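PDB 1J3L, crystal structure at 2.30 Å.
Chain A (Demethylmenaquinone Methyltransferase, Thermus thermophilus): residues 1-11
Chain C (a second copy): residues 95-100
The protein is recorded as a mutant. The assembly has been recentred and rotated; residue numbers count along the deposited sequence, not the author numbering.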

# COMPACT_ATOMS: atom_id res chain seq x y z
N MET A 1 18.43 17.77 -2.88
CA MET A 1 17.09 17.91 -3.50
C MET A 1 17.14 18.78 -4.75
O MET A 1 18.08 19.56 -4.94
CB MET A 1 16.10 18.51 -2.49
CG MET A 1 15.70 17.56 -1.37
SD MET A 1 17.10 16.93 -0.40
CE MET A 1 17.44 15.37 -1.23
N GLU A 2 16.14 18.62 -5.61
CA GLU A 2 16.08 19.40 -6.84
C GLU A 2 14.64 19.56 -7.30
O GLU A 2 13.73 19.66 -6.48
CB GLU A 2 16.88 18.69 -7.94
CG GLU A 2 16.33 17.34 -8.32
CD GLU A 2 16.90 16.84 -9.63
OE1 GLU A 2 18.11 16.54 -9.67
OE2 GLU A 2 16.14 16.76 -10.61
N ALA A 3 14.41 19.60 -8.61
CA ALA A 3 13.06 19.72 -9.15
C ALA A 3 12.10 18.90 -8.32
O ALA A 3 12.50 17.94 -7.65
CB ALA A 3 13.04 19.23 -10.61
N ARG A 4 10.84 19.26 -8.39
CA ARG A 4 9.87 18.53 -7.64
C ARG A 4 8.57 18.52 -8.38
O ARG A 4 8.25 19.40 -9.21
CB ARG A 4 9.57 19.13 -6.29
CG ARG A 4 10.43 18.63 -5.18
CD ARG A 4 10.48 17.11 -5.04
NE ARG A 4 10.01 16.62 -3.74
CZ ARG A 4 10.29 17.18 -2.56
NH1 ARG A 4 11.03 18.28 -2.48
NH2 ARG A 4 9.81 16.64 -1.44
N THR A 5 7.79 17.53 -8.01
CA THR A 5 6.52 17.31 -8.62
C THR A 5 5.61 18.40 -8.07
O THR A 5 4.88 19.00 -8.85
CB THR A 5 6.09 15.85 -8.27
OG1 THR A 5 5.25 15.31 -9.29
CG2 THR A 5 5.44 15.82 -6.91
N THR A 6 5.64 18.63 -6.75
CA THR A 6 4.80 19.61 -6.11
C THR A 6 5.04 21.03 -6.63
O THR A 6 4.14 21.65 -7.19
CB THR A 6 4.97 19.53 -4.56
OG1 THR A 6 6.36 19.65 -4.22
CG2 THR A 6 4.45 18.20 -4.05
N ASP A 7 6.25 21.55 -6.45
CA ASP A 7 6.56 22.90 -6.92
C ASP A 7 6.09 23.12 -8.34
O ASP A 7 5.33 24.05 -8.62
CB ASP A 7 8.07 23.19 -6.87
CG ASP A 7 8.67 22.92 -5.52
OD1 ASP A 7 7.93 23.01 -4.52
OD2 ASP A 7 9.88 22.63 -5.45
N LEU A 8 6.55 22.26 -9.23
CA LEU A 8 6.20 22.36 -10.63
C LEU A 8 4.71 22.23 -10.87
O LEU A 8 4.19 22.70 -11.88
CB LEU A 8 6.99 21.33 -11.44
CG LEU A 8 8.49 21.68 -11.46
CD1 LEU A 8 9.26 20.65 -12.25
CD2 LEU A 8 8.68 23.06 -12.08
N SER A 9 4.01 21.59 -9.94
CA SER A 9 2.56 21.46 -10.10
C SER A 9 1.95 22.84 -9.87
O SER A 9 0.97 23.20 -10.53
CB SER A 9 1.98 20.47 -9.09
OG SER A 9 0.59 20.33 -9.29
N ASP A 10 2.52 23.61 -8.95
CA ASP A 10 2.03 24.95 -8.66
C ASP A 10 2.29 25.86 -9.87
O ASP A 10 1.39 26.57 -10.33
CB ASP A 10 2.73 25.53 -7.42
CG ASP A 10 2.62 24.63 -6.20
OD1 ASP A 10 1.62 23.88 -6.09
OD2 ASP A 10 3.53 24.67 -5.35
N LEU A 11 3.51 25.81 -10.38
CA LEU A 11 3.91 26.61 -11.54
C LEU A 11 3.15 26.21 -12.81
O LEU A 11 2.91 27.05 -13.68
CB LEU A 11 5.41 26.48 -11.81
CG LEU A 11 6.42 26.70 -10.68
CD1 LEU A 11 7.83 26.62 -11.25
CD2 LEU A 11 6.20 28.06 -10.03
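Chain C, residues 95-100: VRDTEE

A single carboxylate oxygen, A:Asp10 OD1, takes both terminal nitrogens of C:Arg96, and this fork is the only direct hydrogen bonding between the two stretches; two waters bridge the stretches as well. C:Arg96 NH1 lies 3.0 Å from A:Asp10 OD1 and C:Arg96 NH2 lies 3.3 Å from the same A:Asp10 OD1, with N-H...O angles of 153° and 141°. The oxygen sits at the edge of the guanidinium, near its plane, where the N-H groups point, so the salt bridge is also directed by both N-H groups. C:Arg96 reaches it fully stretched: after chi1 at 64° (p), chi2 and chi3 are both t and chi4 is 177°.

Chain A begins as an irregular segment and turns helical from A:Thr5, with A:Arg4 at the N-cap position. Chain C passes from extended backbone at C:Val95 and C:Arg96 through C:Asp97, whose phi/psi of 70/46° is left-handed, into a helix starting at C:Thr98. C:Asp97 occupies the N-cap position, but its side chain makes no capping bond.

The two stretches run in opposite senses: C:Arg96 meets A:Thr6 and A:Asp10 in the chain A helix, whereas C:Glu99 lies by A:Arg4 and A:Met1. The backbones stay well apart, with CA atoms 7.4 Å apart at A:Thr6 and C:Asp97 and 10.4 Å at A:Met1 and C:Glu99, and the contacts are made by side chains and two bridging waters. The surface buried between the stretches, both sides summed, is 318 Å².

At the centre, A:Thr6 CG2 packs 3.7 Å from C:Arg96 CD, setting a methyl against the aliphatic part of the arginine, and stands 4.0 Å from C:Asp97 OD1. Water 2 joins A:Thr6 and C:Asp97: it donates to C:Asp97 OD1 at 2.5 Å and lies 3.0 Å from A:Thr6 OG1 in a second hydrogen bond.

Farther along, C:Glu99 sits against A:Arg4 and A:Met1. A:Arg4 NH2 approaches C:Glu99 CB at 3.8 Å, and A:Met1 CG comes within 3.4 Å of C:Glu99 OE2, although A:Met1 is poorly ordered. Between A:Arg4 NH2 and C:Glu99 OE2 the distance is 4.2 Å; the oxygen lies well out of the guanidinium plane, so the charges attract without an N-H aimed at it. Water 1 bridges this end, accepting from C:Glu99 N at 2.8 Å and, weakly, from A:Arg4 NH2 at 2.5 Å. A:Glu2 and A:Ala3 stay out of reach, leaving a gap in the contact between A:Met1 and A:Arg4.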

# COMPACT_ATOMS: atom_id res chain seq x y z
N VAL C 95 -2.37 14.17 0.56
CA VAL C 95 -1.55 15.24 1.12
C VAL C 95 -0.28 15.30 0.27
O VAL C 95 -0.12 14.54 -0.69
CB VAL C 95 -1.17 14.93 2.57
CG1 VAL C 95 -2.41 14.72 3.39
CG2 VAL C 95 -0.26 13.71 2.62
N ARG C 96 0.63 16.21 0.61
CA ARG C 96 1.88 16.32 -0.11
C ARG C 96 3.02 16.83 0.76
O ARG C 96 2.84 17.11 1.95
CB ARG C 96 1.71 17.20 -1.35
CG ARG C 96 1.37 18.65 -1.09
CD ARG C 96 1.38 19.41 -2.42
NE ARG C 96 1.04 20.82 -2.27
CZ ARG C 96 1.04 21.69 -3.28
NH1 ARG C 96 1.38 21.29 -4.50
NH2 ARG C 96 0.72 22.95 -3.06
N ASP C 97 4.21 16.93 0.16
CA ASP C 97 5.41 17.36 0.87
C ASP C 97 5.80 16.24 1.84
O ASP C 97 6.10 16.49 3.01
CB ASP C 97 5.18 18.66 1.66
CG ASP C 97 4.58 19.75 0.82
OD1 ASP C 97 4.85 19.79 -0.41
OD2 ASP C 97 3.85 20.59 1.39
N THR C 98 5.78 15.01 1.32
CA THR C 98 6.12 13.82 2.10
C THR C 98 7.36 14.04 2.96
O THR C 98 7.38 13.69 4.14
CB THR C 98 6.37 12.62 1.15
OG1 THR C 98 5.12 12.14 0.64
CG2 THR C 98 7.11 11.50 1.88
N GLU C 99 8.38 14.62 2.37
CA GLU C 99 9.63 14.89 3.07
C GLU C 99 9.47 15.86 4.26
O GLU C 99 10.08 15.67 5.31
CB GLU C 99 10.64 15.43 2.07
CG GLU C 99 12.01 15.72 2.61
CD GLU C 99 13.05 15.70 1.51
OE1 GLU C 99 13.60 14.62 1.24
OE2 GLU C 99 13.29 16.77 0.92
N GLU C 100 8.63 16.88 4.08
CA GLU C 100 8.37 17.87 5.13
C GLU C 100 7.44 17.34 6.22
O GLU C 100 7.61 17.66 7.39
CB GLU C 100 7.73 19.11 4.52
CG GLU C 100 8.69 20.04 3.79
CD GLU C 100 7.95 21.12 3.02
OE1 GLU C 100 7.15 21.86 3.65
OE2 GLU C 100 8.16 21.23 1.79
O HOH W 1 8.05 15.28 -0.31
O HOH W 2 7.13 19.29 -1.37